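Local coordinates for protein 2,5-dihydroxypyridine 5,6-dioxygenase (Pseudomonas putida KT2440, PDB 7CN3) that catalyses the iron(II)-dependent opening of the 2,5-dihydroxypyridine ring by dioxygen, giving N-formylmaleamate in the aerobic degradation of nicotinate, at residues S264-G269 with G297-S302. Residues are numbered along the deposited sequence; the frame is centred on the assembly and turned at random.
Sequences SHIGWG and GNFLFS. With FE2 (Fe (II) ion), chain L.
His265 and Ser302 reach the same iron(II) ion from neighbouring antiparallel strands, the central and next strands of a five-stranded sheet whose one face carries the dioxygenase metal site. His265 NE2 bonds the metal at 2.3 Å and Ser302 OG at 2.2 Å; His318, Asp320 and two waters complete the shell. With chi1 at 176°, Ser302 OG is turned to the metal. Ser302 CB lies over one face of the His265 imidazole, a CH-pi contact 3.6 Å from the ring centroid. Ser302 OG also hydrogen-bonds to Leu319 O on the next strand. The other imidazole nitrogen is used too: His265 ND1 donates to a water 2.6 Å away, lying in the ring plane, and that water donates on to Leu300 O. Leu300 O thus accepts twice, from the water and from Gly267 N, the latter bond being bent to 135°. In return Leu300 N gives a nearly straight bond to Gly267 O. Farther along, Gly269 N donates to Asn298 O and Gly297 N to Gly269 O, while Asn298 ND2 is satisfied by Arg293 O outside the pair. The alternate residues turn their backbones to the flanking strands: Ile266 and Trp268 bond with Thr197 and Leu195, Phe299 and Phe301 with Leu323 and Ile321.

On the face away from the iron, the side chains of Ile266 and Phe299 run alongside each other, with Ile266 CG2 3.9 Å from Phe299 CZ, and Ile266 CG2 also meets Phe301 CB. The Phe299 side chain also touches Leu323 and Ile328. Shortening Phe299 to an alanine removes the ring, which is likely to leave Ile266 CG2 without that neighbour and a gap beside Ile328. At the iron end of the strands, Ser264 N donates almost straight to Ser302 O at 2.7 Å.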
loop_
_atom_site.group_PDB
_atom_site.type_symbol
_atom_site.label_atom_id
_atom_site.label_comp_id
_atom_site.label_asym_id
_atom_site.label_seq_id
_atom_site.Cartn_x
_atom_site.Cartn_y
_atom_site.Cartn_z
ATOM N N SER C 264 2.482 -24.155 35.709
ATOM C CA SER C 264 3.400 -23.024 35.725
ATOM C C SER C 264 2.817 -21.904 36.603
ATOM O O SER C 264 2.608 -22.130 37.799
ATOM C CB SER C 264 3.737 -22.586 34.294
ATOM O OG SER C 264 2.752 -21.769 33.720
ATOM N N HIS C 265 2.551 -20.714 36.076
ATOM C CA HIS C 265 2.220 -19.609 36.976
ATOM C C HIS C 265 0.761 -19.665 37.440
ATOM O O HIS C 265 -0.120 -20.158 36.736
ATOM C CB HIS C 265 2.544 -18.261 36.330
ATOM C CG HIS C 265 1.688 -17.919 35.157
ATOM N ND1 HIS C 265 0.425 -17.385 35.294
ATOM C CD2 HIS C 265 1.920 -18.006 33.823
ATOM C CE1 HIS C 265 -0.098 -17.182 34.095
ATOM N NE2 HIS C 265 0.797 -17.528 33.188
ATOM N N ILE C 266 0.527 -19.156 38.656
ATOM C CA ILE C 266 -0.770 -19.163 39.334
ATOM C C ILE C 266 -0.979 -17.791 39.974
ATOM O O ILE C 266 -0.034 -17.194 40.492
ATOM C CB ILE C 266 -0.832 -20.269 40.409
ATOM C CG1 ILE C 266 0.389 -20.152 41.334
ATOM C CG2 ILE C 266 -0.901 -21.672 39.791
ATOM C CD1 ILE C 266 0.368 -21.103 42.520
ATOM N N GLY C 267 -2.206 -17.284 39.946
ATOM C CA GLY C 267 -2.460 -15.957 40.484
ATOM C C GLY C 267 -3.906 -15.556 40.278
ATOM O O GLY C 267 -4.758 -16.391 39.957
ATOM N N TRP C 268 -4.196 -14.264 40.449
ATOM C CA TRP C 268 -5.588 -13.844 40.306
ATOM C C TRP C 268 -5.681 -12.490 39.609
ATOM O O TRP C 268 -4.703 -11.735 39.521
ATOM C CB TRP C 268 -6.322 -13.816 41.673
ATOM C CG TRP C 268 -5.854 -12.815 42.672
ATOM C CD1 TRP C 268 -6.432 -11.612 42.951
ATOM C CD2 TRP C 268 -4.748 -12.950 43.581
ATOM N NE1 TRP C 268 -5.741 -10.971 43.963
ATOM C CE2 TRP C 268 -4.705 -11.769 44.367
ATOM C CE3 TRP C 268 -3.780 -13.938 43.794
ATOM C CZ2 TRP C 268 -3.722 -11.551 45.352
ATOM C CZ3 TRP C 268 -2.805 -13.717 44.763
ATOM C CH2 TRP C 268 -2.786 -12.536 45.535
ATOM N N GLY C 269 -6.879 -12.199 39.109
ATOM C CA GLY C 269 -7.123 -11.026 38.272
ATOM C C GLY C 269 -7.603 -9.824 39.067
ATOM O O GLY C 269 -8.390 -9.957 40.011
ATOM N N GLY C 297 -11.024 -10.820 39.805
ATOM C CA GLY C 297 -11.430 -11.956 40.584
ATOM C C GLY C 297 -11.238 -13.323 39.965
ATOM O O GLY C 297 -11.613 -14.305 40.601
ATOM N N ASN C 298 -10.680 -13.444 38.757
ATOM C CA ASN C 298 -10.444 -14.800 38.260
ATOM C C ASN C 298 -9.325 -15.487 39.048
ATOM O O ASN C 298 -8.538 -14.849 39.740
ATOM C CB ASN C 298 -10.151 -14.804 36.744
ATOM C CG ASN C 298 -8.713 -14.332 36.350
ATOM O OD1 ASN C 298 -7.852 -14.070 37.176
ATOM N ND2 ASN C 298 -8.494 -14.205 35.033
ATOM N N PHE C 299 -9.288 -16.817 38.971
ATOM C CA PHE C 299 -8.073 -17.563 39.259
ATOM C C PHE C 299 -7.466 -17.977 37.936
ATOM O O PHE C 299 -8.131 -18.639 37.124
ATOM C CB PHE C 299 -8.308 -18.808 40.120
ATOM C CG PHE C 299 -7.061 -19.641 40.290
ATOM C CD1 PHE C 299 -5.937 -19.108 40.905
ATOM C CD2 PHE C 299 -6.997 -20.948 39.807
ATOM C CE1 PHE C 299 -4.771 -19.865 41.043
ATOM C CE2 PHE C 299 -5.831 -21.718 39.953
ATOM C CZ PHE C 299 -4.723 -21.168 40.561
ATOM N N LEU C 300 -6.207 -17.605 37.723
ATOM C CA LEU C 300 -5.488 -17.937 36.495
ATOM C C LEU C 300 -4.354 -18.896 36.833
ATOM O O LEU C 300 -3.447 -18.553 37.604
ATOM C CB LEU C 300 -4.944 -16.670 35.824
ATOM C CG LEU C 300 -4.169 -16.760 34.507
ATOM C CD1 LEU C 300 -5.066 -17.401 33.426
ATOM C CD2 LEU C 300 -3.639 -15.359 34.063
ATOM N N PHE C 301 -4.402 -20.095 36.277
ATOM C CA PHE C 301 -3.222 -20.954 36.296
ATOM C C PHE C 301 -2.812 -21.271 34.863
ATOM O O PHE C 301 -3.514 -20.959 33.895
ATOM C CB PHE C 301 -3.450 -22.244 37.079
ATOM C CG PHE C 301 -4.431 -23.168 36.447
ATOM C CD1 PHE C 301 -5.786 -22.896 36.495
ATOM C CD2 PHE C 301 -3.996 -24.308 35.800
ATOM C CE1 PHE C 301 -6.695 -23.759 35.913
ATOM C CE2 PHE C 301 -4.890 -25.174 35.218
ATOM C CZ PHE C 301 -6.240 -24.900 35.271
ATOM N N SER C 302 -1.656 -21.906 34.743
ATOM C CA SER C 302 -1.018 -22.037 33.454
ATOM C C SER C 302 -0.245 -23.340 33.453
ATOM O O SER C 302 0.072 -23.889 34.509
ATOM C CB SER C 302 -0.103 -20.824 33.181
ATOM O OG SER C 302 0.593 -20.986 31.958
HETATM FE FE FE2 L . 0.895 -18.870 31.300
HETATM O O HOH W 1 -1.537 -16.700 36.848
HETATM O O HOH W 2 3.095 -19.542 31.145
HETATM O O HOH W 3 0.307 -16.802 30.654
#